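Local coordinates for L-2,4-diaminobutyric acid acetyltransferase (PDB 6SLL) that catalyses transfer of the acetyl group of acetyl-coenzyme A to L-2,4-diaminobutyric acid, a step in the biosynthesis of the chemical chaperone ectoine, at the interface of chains A and B. Residues are numbered along the deposited sequence; one frame, centred on the assembly and turned at random. Chains: chain A/B, L-2,4-diaminobutyric acid acetyltransferase.

The three contacts lie along one two-fold symmetric interface between identical chains, so each recurs with the chains exchanged; such symmetry suggests, but does not prove, a functional dimer. Between C-alpha centres, contacts 1 and 2, which share A:Tyr48, are about 11 Å apart, contacts 2 and 3 about 15 Å, and contacts 1 and 3 about 25 Å. Helix 47-56 contributes from chain A in contact 1, both chains in contact 2 and chain B in contact 3. B:Tyr154 serves contact 1 and its twin A:Tyr154 contact 3. Because contact 2 includes substrate-pocket residues A:Trp89 and B:Trp89, pairing may help shape the active site.

Contact 1: the interface of chains A and B. Residues chain A 26-27, 30, 47-48, 51; chain B 154, 158-160.
A:Met51 of helix 47-56 points its thioether at the ring of B:Phe159, and the terminal methyl CE lies over the middle of one face, 3.5 Å from the ring centroid, as a CH-pi contact. The chain is extended beyond CG (chi3 -168°), which carries the methyl to the ring roughly perpendicular to it; an unbranched, flexible methionine suits such a reach. Its sulfur SD also passes B:Tyr154 CB at 4.1 Å. B:Tyr154 in turn directs its CD2 edge at the face of A:Tyr48, near that ring's rim, with A:Tyr48 CE2 3.7 Å from B:Tyr154 CD2 and the two planes 76° apart, an edge-to-face pair. Farther along, two rigid prolines cross almost squarely, A:Pro47 CG touching B:Pro160 CG at 3.6 Å. B:Met158, bent at its last torsion (chi3 56°), sets its own methyl CE 3.6 Å from the carbonyl O of A:Ala26, where a small side chain probably keeps the approach unhindered.

At the polar rim A:Thr30 uses both branches. Its methyl CG2 rests against B:Pro160, while its hydroxyl OG1 donates a hydrogen bond of 2.7 Å to the carbonyl O of B:Met158, in the carbonyl plane and on a lone pair. A water joins the same carbonyl to the backbone N of A:Thr30, lying 2.9 Å from B:Met158 O.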
ATOM      1  N   ALA A  26      -1.162  -8.526  10.892  1.00 12.39           N
ATOM      2  CA  ALA A  26       0.223  -8.296  10.479  1.00 12.18           C
ATOM      3  C   ALA A  26       1.022  -9.584  10.390  1.00 11.97           C
ATOM      4  O   ALA A  26       1.872  -9.747   9.546  1.00 13.15           O
ATOM      5  CB  ALA A  26       0.890  -7.301  11.397  1.00 14.49           C
ATOM      6  N   ARG A  27       0.773 -10.480  11.379  1.00 13.07           N
ATOM      7  CA  ARG A  27       1.570 -11.738  11.401  1.00 15.56           C
ATOM      8  C   ARG A  27       1.349 -12.647  10.229  1.00 12.64           C
ATOM      9  O   ARG A  27       2.132 -13.541  10.068  1.00 15.02           O
ATOM     10  CB  ARG A  27       1.307 -12.470  12.717  1.00 19.11           C
ATOM     11  CG  ARG A  27      -0.168 -12.881  12.951  1.00 22.99           C
ATOM     12  CD  ARG A  27      -0.653 -13.389  14.311  1.00 36.51           C
ATOM     13  NE  ARG A  27      -0.366 -14.769  14.466  1.00 43.66           N
ATOM     14  CZ  ARG A  27      -0.883 -15.602  15.337  1.00 65.47           C
ATOM     15  NH1 ARG A  27      -0.479 -16.865  15.278  1.00 76.51           N
ATOM     16  NH2 ARG A  27      -1.839 -15.134  16.137  1.00 73.69           N
ATOM     17  N   THR A  30       4.095 -12.740   6.023  1.00 11.89           N
ATOM     18  CA  THR A  30       4.988 -13.680   5.317  1.00 11.98           C
ATOM     19  C   THR A  30       4.186 -14.695   4.558  1.00 12.03           C
ATOM     20  O   THR A  30       4.563 -15.006   3.412  1.00 12.81           O
ATOM     21  CB  THR A  30       5.985 -14.229   6.306  1.00 14.87           C
ATOM     22  OG1 THR A  30       6.992 -13.232   6.503  1.00 15.86           O
ATOM     23  CG2 THR A  30       6.600 -15.546   5.813  1.00 16.98           C
ATOM     24  N   PRO A  47       7.485  -8.390   1.739  1.00  9.49           N
ATOM     25  CA  PRO A  47       6.801  -8.932   2.868  1.00  9.59           C
ATOM     26  C   PRO A  47       6.234  -7.850   3.799  1.00 10.15           C
ATOM     27  O   PRO A  47       5.068  -7.956   4.277  1.00  9.96           O
ATOM     28  CB  PRO A  47       7.862  -9.829   3.547  1.00 11.02           C
ATOM     29  CG  PRO A  47       8.767 -10.204   2.405  1.00 11.89           C
ATOM     30  CD  PRO A  47       8.794  -8.998   1.484  1.00 11.67           C
ATOM     31  N   TYR A  48       6.976  -6.781   4.000  1.00  9.65           N
ATOM     32  CA  TYR A  48       6.530  -5.673   4.807  1.00  9.79           C
ATOM     33  C   TYR A  48       5.253  -5.090   4.318  1.00  9.23           C
ATOM     34  O   TYR A  48       4.367  -4.747   5.110  1.00  9.92           O
ATOM     35  CB  TYR A  48       7.653  -4.604   4.864  1.00  9.77           C
ATOM     36  CG  TYR A  48       7.431  -3.473   5.792  1.00  8.84           C
ATOM     37  CD1 TYR A  48       6.666  -2.359   5.452  1.00  9.90           C
ATOM     38  CD2 TYR A  48       8.033  -3.449   7.015  1.00 10.02           C
ATOM     39  CE1 TYR A  48       6.554  -1.313   6.274  1.00 10.16           C
ATOM     40  CE2 TYR A  48       7.880  -2.385   7.881  1.00  9.98           C
ATOM     41  CZ  TYR A  48       7.137  -1.289   7.510  1.00  9.35           C
ATOM     42  OH  TYR A  48       6.995  -0.181   8.296  1.00 10.17           O
ATOM     43  N   MET A  51       2.491  -7.160   5.617  1.00  8.92           N
ATOM     44  CA  MET A  51       2.296  -6.870   7.036  1.00  9.56           C
ATOM     45  C   MET A  51       1.488  -5.604   7.252  1.00  9.52           C
ATOM     46  O   MET A  51       0.566  -5.571   8.061  1.00  9.69           O
ATOM     47  CB  MET A  51       3.645  -6.735   7.742  1.00 10.23           C
ATOM     48  CG  MET A  51       4.450  -8.026   7.713  1.00 10.88           C
ATOM     49  SD  MET A  51       6.099  -7.723   8.427  1.00 12.36           S
ATOM     50  CE  MET A  51       6.893  -9.246   7.939  1.00 13.50           C
TER
ATOM     51  N   TYR B 154       7.499  -4.694  14.029  1.00 11.84           N
ATOM     52  CA  TYR B 154       7.545  -5.976  13.369  1.00 11.82           C
ATOM     53  C   TYR B 154       8.982  -6.560  13.567  1.00 11.48           C
ATOM     54  O   TYR B 154       9.947  -6.103  12.958  1.00 12.44           O
ATOM     55  CB  TYR B 154       7.224  -5.877  11.881  1.00 11.34           C
ATOM     56  CG  TYR B 154       5.978  -5.094  11.547  1.00 11.31           C
ATOM     57  CD1 TYR B 154       4.819  -5.284  12.216  1.00 11.90           C
ATOM     58  CD2 TYR B 154       5.976  -4.178  10.502  1.00 12.93           C
ATOM     59  CE1 TYR B 154       3.663  -4.606  11.852  1.00 11.76           C
ATOM     60  CE2 TYR B 154       4.852  -3.474  10.173  1.00 14.04           C
ATOM     61  CZ  TYR B 154       3.687  -3.665  10.856  1.00 12.65           C
ATOM     62  OH  TYR B 154       2.604  -2.888  10.491  1.00 14.42           O
ATOM     63  N   MET B 158       9.229 -12.126  12.100  1.00 13.11           N
ATOM     64  CA  MET B 158       8.011 -12.108  11.298  1.00 13.32           C
ATOM     65  C   MET B 158       8.279 -12.256   9.810  1.00 12.66           C
ATOM     66  O   MET B 158       7.357 -12.461   9.056  1.00 14.41           O
ATOM     67  CB  MET B 158       7.224 -10.751  11.490  1.00 13.96           C
ATOM     68  CG  MET B 158       6.688 -10.662  12.942  1.00 13.64           C
ATOM     69  SD  MET B 158       5.747  -9.137  13.250  1.00 14.35           S
ATOM     70  CE  MET B 158       4.492  -9.180  12.012  1.00 18.08           C
ATOM     71  N   PHE B 159       9.530 -12.093   9.389  1.00 12.38           N
ATOM     72  CA  PHE B 159       9.904 -11.981   8.000  1.00 12.90           C
ATOM     73  C   PHE B 159      10.118 -13.402   7.411  1.00 14.35           C
ATOM     74  O   PHE B 159      10.288 -14.351   8.168  1.00 14.78           O
ATOM     75  CB  PHE B 159      11.029 -11.042   7.802  1.00 12.33           C
ATOM     76  CG  PHE B 159      10.670  -9.645   8.055  1.00 11.44           C
ATOM     77  CD1 PHE B 159      10.576  -9.131   9.290  1.00 12.10           C
ATOM     78  CD2 PHE B 159      10.281  -8.794   6.995  1.00 12.85           C
ATOM     79  CE1 PHE B 159      10.131  -7.813   9.581  1.00 12.49           C
ATOM     80  CE2 PHE B 159       9.805  -7.542   7.232  1.00 12.62           C
ATOM     81  CZ  PHE B 159       9.750  -7.029   8.493  1.00 12.11           C
ATOM     82  N   PRO B 160      10.218 -13.549   6.104  1.00 13.93           N
ATOM     83  CA  PRO B 160      10.327 -14.923   5.525  1.00 14.79           C
ATOM     84  C   PRO B 160      11.605 -15.606   5.801  1.00 18.46           C
ATOM     85  O   PRO B 160      12.654 -14.993   6.045  1.00 20.17           O
ATOM     86  CB  PRO B 160      10.255 -14.701   4.025  1.00 18.73           C
ATOM     87  CG  PRO B 160       9.451 -13.413   3.885  1.00 17.21           C
ATOM     88  CD  PRO B 160       9.887 -12.573   5.070  1.00 14.26           C
TER
HETATM   89  O   HOH W   1       4.541 -12.050   8.829  1.00 16.52           O

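Contact 2: the interface of chains A and B. Residues chain A 45-46, 48-49, 52, 89; chain B 45, 49, 77, 89.
The loop residues A:Asn45 and A:Ser46 and the start of helix 47-56 of chain A meet the matching loop and helix of chain B, together with strand 85-93 of each chain, which carries A:Trp89 or B:Trp89. B:Asn45 turns its amide oxygen OD1 to A:Ser46, which grips it twice: the backbone N donates at 2.9 Å and the hydroxyl OG at 2.8 Å, both from the same face of the amide plane and tilted from it. The serine hydroxyl sits between its backbone N and carbonyl carbon (chi1 67°), where it also accepts the N-H of A:Cys49 and thus caps the first turn of the helix. Replacing B:Asn45 by an alanine would probably leave the two A:Ser46 donors without their acceptor and a bridging water without one of its holders. That water lies 2.9 Å from B:Asn45 ND2 and also meets A:Ser46 OG and the indole NE1 of B:Trp89.

The broad indole suits an apolar partner: A:Leu52 places its CD1 methyl over one face, 3.4 Å from the centroid of the five-membered ring. A:Tyr48 lies antiparallel alongside the indole, its CE1 3.7 Å from B:Trp89 CD1. The small cysteine is likely to suit its position near the two-fold axis, A:Cys49 SG touching B:Trp89 CH2 at 3.9 Å. Here helix 47-56 packs against strand 85-93, whose B:Trp89 also lines the diaminobutyrate pocket of this GNAT-family enzyme, so the patch may couple chain pairing to that pocket.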
ATOM      1  N   ASN A  45       4.924  -7.700  -4.037  1.00  9.98           N
ATOM      2  CA  ASN A  45       5.419  -6.632  -3.159  1.00  8.98           C
ATOM      3  C   ASN A  45       6.284  -7.199  -2.051  1.00  9.64           C
ATOM      4  O   ASN A  45       6.446  -8.416  -1.966  1.00 10.76           O
ATOM      5  CB  ASN A  45       4.228  -5.817  -2.658  1.00 10.21           C
ATOM      6  CG  ASN A  45       3.487  -5.217  -3.802  1.00  9.27           C
ATOM      7  OD1 ASN A  45       4.026  -4.342  -4.530  1.00 10.29           O
ATOM      8  ND2 ASN A  45       2.298  -5.667  -4.117  1.00 10.66           N
ATOM      9  N   SER A  46       6.850  -6.322  -1.239  1.00  9.88           N
ATOM     10  CA  SER A  46       7.663  -6.791  -0.138  1.00 10.14           C
ATOM     11  C   SER A  46       6.885  -7.508   0.907  1.00  9.95           C
ATOM     12  O   SER A  46       5.669  -7.227   1.115  1.00  9.81           O
ATOM     13  CB  SER A  46       8.385  -5.659   0.517  1.00 10.96           C
ATOM     14  OG  SER A  46       7.546  -4.747   1.176  1.00 10.63           O
ATOM     15  N   TYR A  48       6.976  -6.781   4.000  1.00  9.65           N
ATOM     16  CA  TYR A  48       6.530  -5.673   4.807  1.00  9.79           C
ATOM     17  C   TYR A  48       5.253  -5.090   4.318  1.00  9.23           C
ATOM     18  O   TYR A  48       4.367  -4.747   5.110  1.00  9.92           O
ATOM     19  CB  TYR A  48       7.653  -4.604   4.864  1.00  9.77           C
ATOM     20  CG  TYR A  48       7.431  -3.473   5.792  1.00  8.84           C
ATOM     21  CD1 TYR A  48       6.666  -2.359   5.452  1.00  9.90           C
ATOM     22  CD2 TYR A  48       8.033  -3.449   7.015  1.00 10.02           C
ATOM     23  CE1 TYR A  48       6.554  -1.313   6.274  1.00 10.16           C
ATOM     24  CE2 TYR A  48       7.880  -2.385   7.881  1.00  9.98           C
ATOM     25  CZ  TYR A  48       7.137  -1.289   7.510  1.00  9.35           C
ATOM     26  OH  TYR A  48       6.995  -0.181   8.296  1.00 10.17           O
ATOM     27  N   CYS A  49       5.076  -4.966   3.000  1.00  9.31           N
ATOM     28  CA  CYS A  49       3.795  -4.468   2.452  1.00  9.19           C
ATOM     29  C   CYS A  49       2.658  -5.298   2.954  1.00  8.70           C
ATOM     30  O   CYS A  49       1.582  -4.788   3.322  1.00  9.19           O
ATOM     31  CB  CYS A  49       3.896  -4.508   0.932  1.00 10.16           C
ATOM     32  SG  CYS A  49       2.430  -3.901   0.073  1.00 10.62           S
ATOM     33  N   LEU A  52       1.757  -4.556   6.470  1.00  9.92           N
ATOM     34  CA  LEU A  52       0.998  -3.306   6.575  1.00 10.18           C
ATOM     35  C   LEU A  52      -0.403  -3.567   6.191  1.00 10.45           C
ATOM     36  O   LEU A  52      -1.328  -2.986   6.821  1.00 10.88           O
ATOM     37  CB  LEU A  52       1.478  -2.229   5.630  1.00 11.71           C
ATOM     38  CG  LEU A  52       2.830  -1.649   5.899  1.00 12.56           C
ATOM     39  CD1 LEU A  52       3.056  -0.499   4.893  1.00 11.57           C
ATOM     40  CD2 LEU A  52       2.982  -1.108   7.325  1.00 12.81           C
ATOM     41  N   TRP A  89      -6.921  -4.509  -4.938  1.00  8.45           N
ATOM     42  CA  TRP A  89      -5.541  -4.535  -5.379  1.00  8.82           C
ATOM     43  C   TRP A  89      -5.100  -5.884  -5.893  1.00  9.03           C
ATOM     44  O   TRP A  89      -4.828  -6.019  -7.094  1.00 11.84           O
ATOM     45  CB  TRP A  89      -4.675  -4.003  -4.243  1.00  9.21           C
ATOM     46  CG  TRP A  89      -3.227  -3.828  -4.536  1.00  9.21           C
ATOM     47  CD1 TRP A  89      -2.509  -4.111  -5.635  1.00 10.52           C
ATOM     48  CD2 TRP A  89      -2.271  -3.328  -3.614  1.00  9.73           C
ATOM     49  NE1 TRP A  89      -1.190  -3.820  -5.422  1.00 11.28           N
ATOM     50  CE2 TRP A  89      -1.009  -3.311  -4.198  1.00 11.10           C
ATOM     51  CE3 TRP A  89      -2.395  -2.791  -2.285  1.00 11.64           C
ATOM     52  CZ2 TRP A  89       0.113  -2.858  -3.532  1.00 11.84           C
ATOM     53  CZ3 TRP A  89      -1.262  -2.314  -1.665  1.00 13.36           C
ATOM     54  CH2 TRP A  89      -0.027  -2.354  -2.302  1.00 14.75           C
TER
ATOM     55  N   ASN B  45       9.032  -2.660  -3.257  1.00  9.53           N
ATOM     56  CA  ASN B  45       7.732  -3.125  -3.732  1.00  9.58           C
ATOM     57  C   ASN B  45       7.688  -3.105  -5.219  1.00  9.43           C
ATOM     58  O   ASN B  45       8.632  -2.740  -5.912  1.00 10.23           O
ATOM     59  CB  ASN B  45       6.605  -2.248  -3.105  1.00  9.33           C
ATOM     60  CG  ASN B  45       6.697  -2.349  -1.605  1.00  9.37           C
ATOM     61  OD1 ASN B  45       6.413  -3.446  -1.038  1.00 10.46           O
ATOM     62  ND2 ASN B  45       7.106  -1.334  -0.902  1.00 10.71           N
ATOM     63  N   CYS B  49       2.830  -0.954  -7.217  1.00  8.81           N
ATOM     64  CA  CYS B  49       2.620  -0.353  -5.906  1.00  8.57           C
ATOM     65  C   CYS B  49       2.860   1.121  -5.930  1.00  8.76           C
ATOM     66  O   CYS B  49       2.095   1.912  -5.361  1.00  8.95           O
ATOM     67  CB  CYS B  49       3.500  -1.063  -4.890  1.00  8.86           C
ATOM     68  SG  CYS B  49       3.315  -0.480  -3.186  1.00 10.38           S
ATOM     69  N   PHE B  77       0.203   7.388   4.518  1.00  8.60           N
ATOM     70  CA  PHE B  77      -1.263   7.286   4.441  1.00  9.15           C
ATOM     71  C   PHE B  77      -1.847   7.500   5.797  1.00  9.37           C
ATOM     72  O   PHE B  77      -1.194   7.184   6.826  1.00 10.07           O
ATOM     73  CB  PHE B  77      -1.743   5.970   3.800  1.00  9.30           C
ATOM     74  CG  PHE B  77      -1.241   4.748   4.523  1.00  9.68           C
ATOM     75  CD1 PHE B  77      -1.825   4.268   5.688  1.00 10.29           C
ATOM     76  CD2 PHE B  77      -0.138   4.070   4.065  1.00 11.27           C
ATOM     77  CE1 PHE B  77      -1.307   3.166   6.371  1.00 12.31           C
ATOM     78  CE2 PHE B  77       0.344   2.947   4.736  1.00 12.03           C
ATOM     79  CZ  PHE B  77      -0.218   2.485   5.878  1.00 12.47           C
ATOM     80  N   TRP B  89       5.550   5.342   5.467  1.00  8.31           N
ATOM     81  CA  TRP B  89       5.960   4.044   4.985  1.00  8.32           C
ATOM     82  C   TRP B  89       7.385   4.050   4.545  1.00  8.70           C
ATOM     83  O   TRP B  89       8.234   3.391   5.198  1.00 10.95           O
ATOM     84  CB  TRP B  89       4.973   3.583   3.919  1.00  8.78           C
ATOM     85  CG  TRP B  89       5.192   2.216   3.360  1.00  8.95           C
ATOM     86  CD1 TRP B  89       6.181   1.294   3.655  1.00 10.46           C
ATOM     87  CD2 TRP B  89       4.355   1.600   2.370  1.00  9.64           C
ATOM     88  NE1 TRP B  89       5.976   0.198   2.873  1.00 11.44           N
ATOM     89  CE2 TRP B  89       4.888   0.359   2.068  1.00 11.24           C
ATOM     90  CE3 TRP B  89       3.223   2.022   1.715  1.00 11.03           C
ATOM     91  CZ2 TRP B  89       4.307  -0.507   1.164  1.00 13.38           C
ATOM     92  CZ3 TRP B  89       2.607   1.147   0.809  1.00 14.01           C
ATOM     93  CH2 TRP B  89       3.181  -0.084   0.545  1.00 15.07           C
TER
HETATM   94  O   HOH W   2       7.585   2.623   8.183  1.00 10.75           O
HETATM   95  O   HOH W   3       7.804  -1.977   1.852  1.00 13.79           O

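Contact 3: the interface of chains A and B. Residues chain A 79, 87, 123, 154, 170; chain B 55-56.
Hydrogen bonds between side chains join the end of helix 47-56 in chain B to the strands of chain A. The phenol OH of B:Tyr56 donates to the carboxylate OE2 of A:Glu123 at 2.6 Å, meeting that oxygen nearly along its C-O axis. The glutamate is extended beyond CG (chi2 -178°), which brings OE2 into the tyrosine ring plane at its edge, the carboxylate itself turned 59° from the ring. In the second bond the chains exchange roles: the phenol OH of A:Tyr154 donates at 2.7 Å to B:Asp55 OD2, on the anti side and somewhat out of the carboxylate plane. Tyrosine suits both places, offering a donor at the tip of a long, rigid apolar ring, whereas the acids supply acceptors.

The B:Tyr56 ring has neighbours on both faces. A:Phe87 lies over the rim of one, its side chain roughly perpendicular, with A:Phe87 CD1 3.4 Å from B:Tyr56 CZ. Over the centre of the other stands the carboxylate oxygen B:Asp55 OD1, 4.0 Å above the plane, from the ring's own chain. These neighbours and the bonded tip would restrain the ring's rotation.

A water adds a further link: it lies 2.8 Å from the hydroxyl OG of A:Ser79 and 2.8 Å from the backbone O of B:Tyr56.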
ATOM      1  N   SER A  79     -10.779   4.199  -1.310  1.00  9.75           N
ATOM      2  CA  SER A  79      -9.981   5.297  -1.863  1.00  9.72           C
ATOM      3  C   SER A  79      -9.989   6.470  -0.914  1.00 10.23           C
ATOM      4  O   SER A  79     -11.088   6.969  -0.627  1.00 11.28           O
ATOM      5  CB  SER A  79     -10.536   5.642  -3.209  1.00 10.04           C
ATOM      6  OG  SER A  79      -9.872   6.757  -3.725  1.00 11.44           O
ATOM      7  N   PHE A  87     -11.022   0.056  -3.867  1.00  8.79           N
ATOM      8  CA  PHE A  87     -10.050  -0.418  -4.805  1.00  8.84           C
ATOM      9  C   PHE A  87      -9.601  -1.809  -4.368  1.00  8.59           C
ATOM     10  O   PHE A  87      -9.110  -1.996  -3.268  1.00  9.21           O
ATOM     11  CB  PHE A  87      -8.811   0.494  -4.858  1.00  8.88           C
ATOM     12  CG  PHE A  87      -7.844   0.064  -5.915  1.00  8.98           C
ATOM     13  CD1 PHE A  87      -8.057   0.404  -7.240  1.00 10.68           C
ATOM     14  CD2 PHE A  87      -6.727  -0.690  -5.590  1.00 10.27           C
ATOM     15  CE1 PHE A  87      -7.153  -0.017  -8.189  1.00 12.09           C
ATOM     16  CE2 PHE A  87      -5.831  -1.056  -6.638  1.00 11.75           C
ATOM     17  CZ  PHE A  87      -6.115  -0.718  -7.908  1.00 12.18           C
ATOM     18  N   GLU A 123     -13.233  -0.508  -7.934  1.00  9.81           N
ATOM     19  CA  GLU A 123     -12.194  -0.323  -8.973  1.00  9.86           C
ATOM     20  C   GLU A 123     -11.128  -1.370  -8.841  1.00  9.84           C
ATOM     21  O   GLU A 123     -10.739  -1.699  -7.725  1.00  9.97           O
ATOM     22  CB  GLU A 123     -11.546   1.138  -8.820  1.00 10.56           C
ATOM     23  CG  GLU A 123     -12.421   2.225  -9.390  1.00 11.63           C
ATOM     24  CD  GLU A 123     -11.819   3.596  -9.303  1.00 12.50           C
ATOM     25  OE1 GLU A 123     -12.638   4.533  -9.583  1.00 14.35           O
ATOM     26  OE2 GLU A 123     -10.642   3.787  -9.011  1.00 13.22           O
ATOM     27  N   TYR A 154      -3.405   1.598 -16.241  1.00 10.23           N
ATOM     28  CA  TYR A 154      -1.968   1.811 -16.336  1.00 11.14           C
ATOM     29  C   TYR A 154      -1.445   1.029 -17.505  1.00 10.55           C
ATOM     30  O   TYR A 154      -1.362  -0.211 -17.490  1.00 11.24           O
ATOM     31  CB  TYR A 154      -1.239   1.373 -15.062  1.00 11.34           C
ATOM     32  CG  TYR A 154      -1.806   1.942 -13.769  1.00 11.04           C
ATOM     33  CD1 TYR A 154      -2.192   3.239 -13.624  1.00 12.16           C
ATOM     34  CD2 TYR A 154      -1.956   1.138 -12.649  1.00 13.70           C
ATOM     35  CE1 TYR A 154      -2.696   3.728 -12.442  1.00 12.28           C
ATOM     36  CE2 TYR A 154      -2.501   1.587 -11.473  1.00 13.05           C
ATOM     37  CZ  TYR A 154      -2.878   2.896 -11.375  1.00 12.66           C
ATOM     38  OH  TYR A 154      -3.420   3.342 -10.137  1.00 13.64           O
ATOM     39  N   LEU A 170      -8.397  -0.282 -16.211  1.00 10.06           N
ATOM     40  CA  LEU A 170      -9.205  -0.082 -15.024  1.00 10.22           C
ATOM     41  C   LEU A 170     -10.641  -0.481 -15.240  1.00 10.11           C
ATOM     42  O   LEU A 170     -11.318   0.009 -16.126  1.00 12.57           O
ATOM     43  CB  LEU A 170      -9.160   1.419 -14.659  1.00 11.87           C
ATOM     44  CG  LEU A 170      -9.922   1.766 -13.385  1.00 14.80           C
ATOM     45  CD1 LEU A 170      -9.204   1.217 -12.153  1.00 16.13           C
ATOM     46  CD2 LEU A 170     -10.074   3.283 -13.258  1.00 17.46           C
TER
ATOM     47  N   ASP B  55      -1.371   7.401  -7.429  1.00 10.12           N
ATOM     48  CA  ASP B  55      -2.734   7.598  -7.838  0.80 10.35           C
ATOM     49  C   ASP B  55      -3.638   7.816  -6.648  1.00 10.25           C
ATOM     50  O   ASP B  55      -4.145   8.906  -6.418  1.00 14.59           O
ATOM     51  CB  ASP B  55      -3.159   6.388  -8.645  0.80 10.31           C
ATOM     52  CG  ASP B  55      -4.506   6.479  -9.258  0.80 12.30           C
ATOM     53  OD1 ASP B  55      -5.311   7.338  -8.812  0.80 12.70           O
ATOM     54  OD2 ASP B  55      -4.658   5.700 -10.274  0.80 13.64           O
ATOM     55  N   TYR B  56      -3.811   6.822  -5.803  1.00  9.15           N
ATOM     56  CA  TYR B  56      -4.819   6.837  -4.711  1.00  8.83           C
ATOM     57  C   TYR B  56      -4.333   7.546  -3.462  1.00  8.30           C
ATOM     58  O   TYR B  56      -5.189   8.025  -2.701  1.00  9.23           O
ATOM     59  CB  TYR B  56      -5.258   5.414  -4.432  1.00  8.84           C
ATOM     60  CG  TYR B  56      -6.001   4.760  -5.531  1.00  9.88           C
ATOM     61  CD1 TYR B  56      -7.356   4.936  -5.671  1.00 10.60           C
ATOM     62  CD2 TYR B  56      -5.378   3.980  -6.460  1.00 10.32           C
ATOM     63  CE1 TYR B  56      -8.046   4.425  -6.741  1.00 11.01           C
ATOM     64  CE2 TYR B  56      -6.045   3.453  -7.560  1.00 11.06           C
ATOM     65  CZ  TYR B  56      -7.394   3.686  -7.681  1.00 10.96           C
ATOM     66  OH  TYR B  56      -8.080   3.164  -8.774  1.00 12.01           O
TER
HETATM   67  O   HOH W   4      -7.865   8.602  -3.254  1.00 11.94           O